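Side-chain contacts in M152 protein (Murid herpesvirus 1, PDB 4G59), which is an MHC class I-like viral glycoprotein that probably serves immune evasion by keeping NKG2D ligands of the RAE-1 family from the host cell surface: residues S38-L41 with S45-F48; F59-V64 with T169-K174. One frame throughout, in Å; residues are numbered along the deposited sequence.

Interaction 1: S38-L41 with S45-F48; sequences SINL and SDIF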
ATOM      1  N   SER B  38       7.266  -7.539   7.756  1.00 29.74           N
ATOM      2  CA  SER B  38       7.324  -6.275   8.484  1.00 33.20           C
ATOM      3  C   SER B  38       6.896  -6.451   9.925  1.00 33.78           C
ATOM      4  O   SER B  38       6.022  -7.272  10.235  1.00 32.13           O
ATOM      5  CB  SER B  38       6.407  -5.240   7.856  1.00 29.44           C
ATOM      6  OG  SER B  38       5.074  -5.679   8.001  1.00 30.42           O
ATOM      7  N   ILE B  39       7.521  -5.680  10.810  1.00 32.86           N
ATOM      8  CA  ILE B  39       7.071  -5.621  12.203  1.00 33.97           C
ATOM      9  C   ILE B  39       6.663  -4.185  12.544  1.00 35.43           C
ATOM     10  O   ILE B  39       7.305  -3.223  12.086  1.00 28.27           O
ATOM     11  CB  ILE B  39       8.181  -6.027  13.160  1.00 32.75           C
ATOM     12  CG1 ILE B  39       8.724  -7.404  12.795  1.00 34.01           C
ATOM     13  CG2 ILE B  39       7.682  -5.988  14.593  1.00 32.23           C
ATOM     14  CD1 ILE B  39      10.124  -7.639  13.314  1.00 36.96           C
ATOM     15  N   ASN B  40       5.605  -4.037  13.344  1.00 33.47           N
ATOM     16  CA  ASN B  40       5.260  -2.726  13.868  1.00 33.60           C
ATOM     17  C   ASN B  40       4.679  -2.849  15.268  1.00 34.69           C
ATOM     18  O   ASN B  40       4.328  -3.948  15.707  1.00 38.39           O
ATOM     19  CB  ASN B  40       4.315  -1.972  12.915  1.00 31.43           C
ATOM     20  CG  ASN B  40       2.948  -2.631  12.798  1.00 35.66           C
ATOM     21  OD1 ASN B  40       2.020  -2.311  13.565  1.00 32.13           O
ATOM     22  ND2 ASN B  40       2.803  -3.552  11.826  1.00 33.10           N
ATOM     23  N   LEU B  41       4.610  -1.730  15.976  1.00 33.51           N
ATOM     24  CA  LEU B  41       4.039  -1.680  17.317  1.00 34.86           C
ATOM     25  C   LEU B  41       2.681  -1.039  17.151  1.00 34.25           C
ATOM     26  O   LEU B  41       2.397  -0.552  16.068  1.00 36.21           O
ATOM     27  CB  LEU B  41       4.945  -0.863  18.243  1.00 28.53           C
ATOM     28  CG  LEU B  41       6.266  -1.568  18.517  1.00 30.53           C
ATOM     29  CD1 LEU B  41       7.150  -0.746  19.444  1.00 31.16           C
ATOM     30  CD2 LEU B  41       5.975  -2.926  19.153  1.00 30.60           C
ATOM     31  N   SER B  45       4.384   3.013  12.669  1.00 33.55           N
ATOM     32  CA  SER B  45       4.362   2.508  11.294  1.00 32.05           C
ATOM     33  C   SER B  45       5.401   1.387  11.276  1.00 30.74           C
ATOM     34  O   SER B  45       5.834   0.960  12.349  1.00 33.26           O
ATOM     35  CB  SER B  45       4.726   3.624  10.328  1.00 31.81           C
ATOM     36  OG  SER B  45       5.963   4.195  10.691  1.00 34.79           O
ATOM     37  N   ASP B  46       5.823   0.882  10.124  1.00 29.90           N
ATOM     38  CA  ASP B  46       6.764  -0.242  10.201  1.00 32.73           C
ATOM     39  C   ASP B  46       8.113   0.175  10.755  1.00 32.52           C
ATOM     40  O   ASP B  46       8.722   1.167  10.306  1.00 33.41           O
ATOM     41  CB  ASP B  46       6.973  -0.959   8.867  1.00 34.06           C
ATOM     42  CG  ASP B  46       5.693  -1.407   8.226  1.00 38.36           C
ATOM     43  OD1 ASP B  46       4.696  -1.658   8.938  1.00 36.27           O
ATOM     44  OD2 ASP B  46       5.702  -1.504   6.980  1.00 40.99           O
ATOM     45  N   ILE B  47       8.565  -0.572  11.754  1.00 31.05           N
ATOM     46  CA  ILE B  47       9.899  -0.363  12.321  1.00 33.41           C
ATOM     47  C   ILE B  47      10.928  -1.250  11.591  1.00 35.59           C
ATOM     48  O   ILE B  47      12.084  -0.848  11.341  1.00 29.04           O
ATOM     49  CB  ILE B  47       9.891  -0.649  13.825  1.00 30.90           C
ATOM     50  CG1 ILE B  47       8.922   0.313  14.527  1.00 32.18           C
ATOM     51  CG2 ILE B  47      11.277  -0.527  14.420  1.00 26.44           C
ATOM     52  CD1 ILE B  47       8.531  -0.128  15.967  1.00 28.46           C
ATOM     53  N   PHE B  48      10.498  -2.459  11.234  1.00 35.87           N
ATOM     54  CA  PHE B  48      11.339  -3.337  10.434  1.00 35.33           C
ATOM     55  C   PHE B  48      10.558  -3.837   9.236  1.00 37.97           C
ATOM     56  O   PHE B  48       9.380  -4.219   9.361  1.00 33.45           O
ATOM     57  CB  PHE B  48      11.832  -4.508  11.261  1.00 36.24           C
ATOM     58  CG  PHE B  48      12.702  -5.455  10.496  1.00 41.96           C
ATOM     59  CD1 PHE B  48      14.024  -5.122  10.205  1.00 45.19           C
ATOM     60  CD2 PHE B  48      12.210  -6.686  10.068  1.00 41.47           C
ATOM     61  CE1 PHE B  48      14.844  -6.001   9.495  1.00 40.63           C
ATOM     62  CE2 PHE B  48      13.017  -7.558   9.360  1.00 42.00           C
ATOM     63  CZ  PHE B  48      14.337  -7.213   9.074  1.00 42.63           C
TER
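Ile39 and Phe48 form an antiparallel hydrogen-bonded pair at a classic beta bulge, where two residues, Ile47 and Phe48, stand opposite the single residue Ile39. The bulge lies in the sheet of the MHC class I-like domain. Both side chains of the pair stand on the same face of that sheet. With CG anti to the backbone N (chi1 180°), the Phe48 ring lies beside Ile39, whose CD1 comes obliquely to within 4.0 Å of Phe48 CD2. Trp168 of helix 161-178 touches both Ile39 and Ile47. In Ile47, CG1 lies beside the backbone N, and the tip of the side chain turns back to Leu41: Ile47 CD1 is 3.7 Å from the branch point, Leu41 CG. Asp46 takes a different course. Its OD2 passes 3.9 Å from Ser38 CB, and its carboxylate forms a salt bridge with Arg49. The backbone fixes the register. Ile39 N donates to Phe48 O at 2.8 Å. The same Phe48 O has a CA-H...O contact with Ser38 CA at 3.0 Å. Ile39 O takes two N-H groups of the bulge: Ile47 N at 3.0 Å, and Phe48 N in a weak bond of 3.4 Å.

Interaction 2: F59-V64 with T169-K174; sequences FPWMNV and TSFCRK. With NAG (2-acetamido-2-deoxy-beta-D-glucopyranose), chain E.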
ATOM      1  N   PHE B  59      15.791   1.325  10.917  1.00 38.58           N
ATOM      2  CA  PHE B  59      16.299   2.602  11.367  1.00 36.91           C
ATOM      3  C   PHE B  59      17.721   2.446  11.892  1.00 40.59           C
ATOM      4  O   PHE B  59      18.081   1.370  12.368  1.00 42.47           O
ATOM      5  CB  PHE B  59      15.313   3.220  12.365  1.00 38.16           C
ATOM      6  CG  PHE B  59      13.988   3.560  11.728  1.00 37.59           C
ATOM      7  CD1 PHE B  59      13.755   4.836  11.224  1.00 35.66           C
ATOM      8  CD2 PHE B  59      13.011   2.586  11.557  1.00 32.81           C
ATOM      9  CE1 PHE B  59      12.558   5.141  10.601  1.00 36.87           C
ATOM     10  CE2 PHE B  59      11.817   2.881  10.925  1.00 32.52           C
ATOM     11  CZ  PHE B  59      11.586   4.151  10.448  1.00 34.45           C
ATOM     12  N   PRO B  60      18.540   3.506  11.770  1.00 38.15           N
ATOM     13  CA  PRO B  60      19.986   3.415  12.030  1.00 41.78           C
ATOM     14  C   PRO B  60      20.318   3.050  13.473  1.00 44.64           C
ATOM     15  O   PRO B  60      21.439   2.595  13.733  1.00 48.54           O
ATOM     16  CB  PRO B  60      20.505   4.829  11.692  1.00 41.81           C
ATOM     17  CG  PRO B  60      19.291   5.729  11.763  1.00 38.99           C
ATOM     18  CD  PRO B  60      18.139   4.851  11.317  1.00 36.86           C
ATOM     19  N   TRP B  61      19.368   3.253  14.385  1.00 40.08           N
ATOM     20  CA  TRP B  61      19.536   2.846  15.776  1.00 38.65           C
ATOM     21  C   TRP B  61      19.176   1.384  16.017  1.00 45.70           C
ATOM     22  O   TRP B  61      19.181   0.939  17.175  1.00 49.31           O
ATOM     23  CB  TRP B  61      18.701   3.722  16.730  1.00 38.41           C
ATOM     24  CG  TRP B  61      17.345   4.098  16.206  1.00 38.44           C
ATOM     25  CD1 TRP B  61      17.026   5.246  15.550  1.00 32.71           C
ATOM     26  CD2 TRP B  61      16.130   3.333  16.297  1.00 34.93           C
ATOM     27  NE1 TRP B  61      15.691   5.248  15.222  1.00 36.06           N
ATOM     28  CE2 TRP B  61      15.115   4.087  15.670  1.00 37.77           C
ATOM     29  CE3 TRP B  61      15.802   2.088  16.840  1.00 39.86           C
ATOM     30  CZ2 TRP B  61      13.784   3.635  15.570  1.00 36.20           C
ATOM     31  CZ3 TRP B  61      14.460   1.631  16.737  1.00 38.59           C
ATOM     32  CH2 TRP B  61      13.479   2.409  16.104  1.00 34.32           C
ATOM     33  N   MET B  62      18.831   0.642  14.963  1.00 43.61           N
ATOM     34  CA  MET B  62      18.577  -0.797  15.115  1.00 46.40           C
ATOM     35  C   MET B  62      19.758  -1.594  14.578  1.00 49.55           C
ATOM     36  O   MET B  62      20.237  -1.344  13.467  1.00 43.73           O
ATOM     37  CB  MET B  62      17.344  -1.248  14.329  1.00 44.95           C
ATOM     38  CG  MET B  62      16.015  -0.691  14.772  1.00 44.49           C
ATOM     39  SD  MET B  62      14.717  -1.060  13.556  1.00 48.28           S
ATOM     40  CE  MET B  62      14.665  -2.858  13.767  1.00 32.25           C
ATOM     41  N   ASN B  63      20.167  -2.607  15.330  1.00 57.45           N
ATOM     42  CA  ASN B  63      21.138  -3.548  14.820  1.00 67.89           C
ATOM     43  C   ASN B  63      20.322  -4.713  14.277  1.00 63.86           C
ATOM     44  O   ASN B  63      19.734  -5.481  15.037  1.00 62.17           O
ATOM     45  CB  ASN B  63      22.074  -4.021  15.931  1.00 87.56           C
ATOM     46  CG  ASN B  63      23.117  -5.003  15.435  1.00 87.56           C
ATOM     47  OD1 ASN B  63      23.165  -5.329  14.249  1.00 87.56           O
ATOM     48  ND2 ASN B  63      23.960  -5.478  16.344  1.00 87.56           N
ATOM     49  N   VAL B  64      20.289  -4.836  12.954  1.00 61.93           N
ATOM     50  CA  VAL B  64      19.527  -5.898  12.290  1.00 63.86           C
ATOM     51  C   VAL B  64      20.078  -7.300  12.592  1.00 63.87           C
ATOM     52  O   VAL B  64      19.311  -8.256  12.781  1.00 61.30           O
ATOM     53  CB  VAL B  64      19.418  -5.640  10.761  1.00 59.31           C
ATOM     54  CG1 VAL B  64      20.795  -5.375  10.157  1.00 59.11           C
ATOM     55  CG2 VAL B  64      18.721  -6.796  10.057  1.00 52.19           C
ATOM     56  N   THR B 169      10.593  -3.017  23.603  1.00 45.46           N
ATOM     57  CA  THR B 169      10.348  -1.895  24.515  1.00 43.69           C
ATOM     58  C   THR B 169      11.436  -0.851  24.311  1.00 37.54           C
ATOM     59  O   THR B 169      11.167   0.343  24.269  1.00 41.43           O
ATOM     60  CB  THR B 169      10.283  -2.352  25.976  1.00 43.90           C
ATOM     61  OG1 THR B 169       9.104  -3.151  26.160  1.00 39.88           O
ATOM     62  CG2 THR B 169      10.263  -1.145  26.927  1.00 44.43           C
ATOM     63  N   SER B 170      12.662  -1.321  24.140  1.00 38.56           N
ATOM     64  CA  SER B 170      13.810  -0.466  23.851  1.00 35.01           C
ATOM     65  C   SER B 170      13.645   0.282  22.515  1.00 38.88           C
ATOM     66  O   SER B 170      13.985   1.468  22.393  1.00 40.62           O
ATOM     67  CB  SER B 170      15.071  -1.329  23.862  1.00 35.42           C
ATOM     68  OG  SER B 170      16.128  -0.712  23.157  1.00 46.25           O
ATOM     69  N   PHE B 171      13.111  -0.398  21.509  1.00 38.58           N
ATOM     70  CA  PHE B 171      12.905   0.256  20.224  1.00 37.02           C
ATOM     71  C   PHE B 171      11.794   1.276  20.348  1.00 36.55           C
ATOM     72  O   PHE B 171      11.885   2.380  19.804  1.00 38.12           O
ATOM     73  CB  PHE B 171      12.543  -0.759  19.148  1.00 35.10           C
ATOM     74  CG  PHE B 171      13.665  -1.687  18.785  1.00 35.43           C
ATOM     75  CD1 PHE B 171      14.968  -1.384  19.129  1.00 31.49           C
ATOM     76  CD2 PHE B 171      13.408  -2.863  18.090  1.00 34.83           C
ATOM     77  CE1 PHE B 171      16.003  -2.244  18.779  1.00 35.63           C
ATOM     78  CE2 PHE B 171      14.429  -3.718  17.735  1.00 33.95           C
ATOM     79  CZ  PHE B 171      15.725  -3.417  18.079  1.00 36.39           C
ATOM     80  N   CYS B 172      10.737   0.900  21.062  1.00 34.24           N
ATOM     81  CA  CYS B 172       9.630   1.825  21.310  1.00 35.83           C
ATOM     82  C   CYS B 172      10.083   3.099  22.030  1.00 33.43           C
ATOM     83  O   CYS B 172       9.673   4.194  21.656  1.00 33.63           O
ATOM     84  CB  CYS B 172       8.500   1.157  22.097  1.00 37.05           C
ATOM     85  SG  CYS B 172       6.959   2.078  22.038  1.00 44.48           S
ATOM     86  N   ARG B 173      10.898   2.945  23.071  1.00 34.97           N
ATOM     87  CA  ARG B 173      11.358   4.089  23.849  1.00 35.01           C
ATOM     88  C   ARG B 173      12.261   5.008  23.019  1.00 32.66           C
ATOM     89  O   ARG B 173      12.211   6.241  23.175  1.00 32.36           O
ATOM     90  CB  ARG B 173      12.092   3.625  25.115  1.00 37.27           C
ATOM     91  CG  ARG B 173      11.267   2.856  26.172  1.00 36.80           C
ATOM     92  CD  ARG B 173      12.210   2.562  27.351  1.00 49.66           C
ATOM     93  NE  ARG B 173      11.837   1.546  28.348  1.00 49.47           N
ATOM     94  CZ  ARG B 173      10.669   1.460  28.978  1.00 52.60           C
ATOM     95  NH1 ARG B 173       9.652   2.279  28.688  1.00 55.00           N
ATOM     96  NH2 ARG B 173      10.502   0.511  29.884  1.00 54.13           N
ATOM     97  N   LYS B 174      13.073   4.418  22.136  1.00 30.61           N
ATOM     98  CA  LYS B 174      13.914   5.202  21.219  1.00 32.94           C
ATOM     99  C   LYS B 174      13.050   6.083  20.302  1.00 32.39           C
ATOM    100  O   LYS B 174      13.343   7.270  20.086  1.00 30.20           O
ATOM    101  CB  LYS B 174      14.833   4.284  20.399  1.00 34.25           C
ATOM    102  CG  LYS B 174      15.722   5.003  19.400  1.00 36.42           C
ATOM    103  CD  LYS B 174      16.773   5.853  20.108  1.00 36.71           C
ATOM    104  CE  LYS B 174      17.748   6.464  19.115  1.00 33.54           C
ATOM    105  NZ  LYS B 174      18.826   7.220  19.819  1.00 34.42           N
TER
HETATM  106  C1  NAG E 401      25.017  -6.271  16.034  1.00 86.85           C
HETATM  107  C2  NAG E 401      25.539  -7.676  15.756  1.00 84.59           C
HETATM  108  C3  NAG E 401      27.030  -7.728  16.053  1.00 81.16           C
HETATM  109  C4  NAG E 401      27.707  -6.660  15.215  1.00 87.25           C
HETATM  110  C5  NAG E 401      27.096  -5.312  15.574  1.00 83.48           C
HETATM  111  C6  NAG E 401      27.782  -4.179  14.822  1.00 81.70           C
HETATM  112  C7  NAG E 401      25.428  -9.331  17.530  1.00 89.50           C
HETATM  113  C8  NAG E 401      24.574 -10.300  18.295  1.00 81.44           C
HETATM  114  N2  NAG E 401      24.824  -8.643  16.566  1.00 89.83           N
HETATM  115  O3  NAG E 401      27.541  -8.994  15.709  1.00 83.30           O
HETATM  116  O4  NAG E 401      29.089  -6.644  15.487  1.00 87.37           O
HETATM  117  O5  NAG E 401      25.727  -5.346  15.234  1.00 85.81           O
HETATM  118  O6  NAG E 401      27.175  -2.953  15.162  1.00 90.19           O
HETATM  119  O7  NAG E 401      26.620  -9.199  17.805  1.00 88.56           O
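Lys174 lays its aliphatic chain over one face of the Trp61 indole. Its CG sits 3.7 Å from the centroid of the five-membered ring, a CH-pi contact only 18° off the ring normal. The lysine chain bends at chi2 (68°), which brings its CE to the start of the indole, 3.8 Å from Trp61 CG. Phe59 CB covers the opposite face, so the indole is held between the helix and its own turn. That turn is a type I beta turn from Phe59 to Met62, closed by a backbone hydrogen bond from Met62 N to Phe59 O. The far edge of the indole meets Phe171: Trp61 CZ3 is 3.9 Å from Phe171 CD1, with the ring planes 56° apart. Met62 crosses Phe171 at about a right angle. Its CG stands over the centre of the phenyl face, and its SD makes a Met-aromatic contact 5.1 Å from the ring centroid. Next along the loop, Asn63 ND2 carries the N-linked glycan through NAG C1. The contact thus fastens the loop before helix 68-89 to helix 161-178. Trp61 also touches Ile175 and Met178 of that helix, while Met62 also touches Phe48 of strand 48-50.

In the fold
The two contacts follow in series along the chain and neither nest nor cross. Interaction 1 comes first and is local. It closes a tight connection of three residues and joins the end of strand 34-40 to the start of strand 48-50. The chain then runs through strand 56-57 into the loop 59-64. Interaction 2 closes a long excursion from here, through helix 68-89, strands 95-103 to 128-130, the other half of the sheet, and two short helices, back to helix 161-178. The contacts touch each other. Ile47 O lies 3.4 Å from Met62 SD, and Leu41 CD1 lies 3.5 Å from Cys172 CB. Cys172 is also tied to Cys18 by a disulfide. The 34-40 to 48-50 connection and loop 59-64 thus share helix 161-178 as a partner.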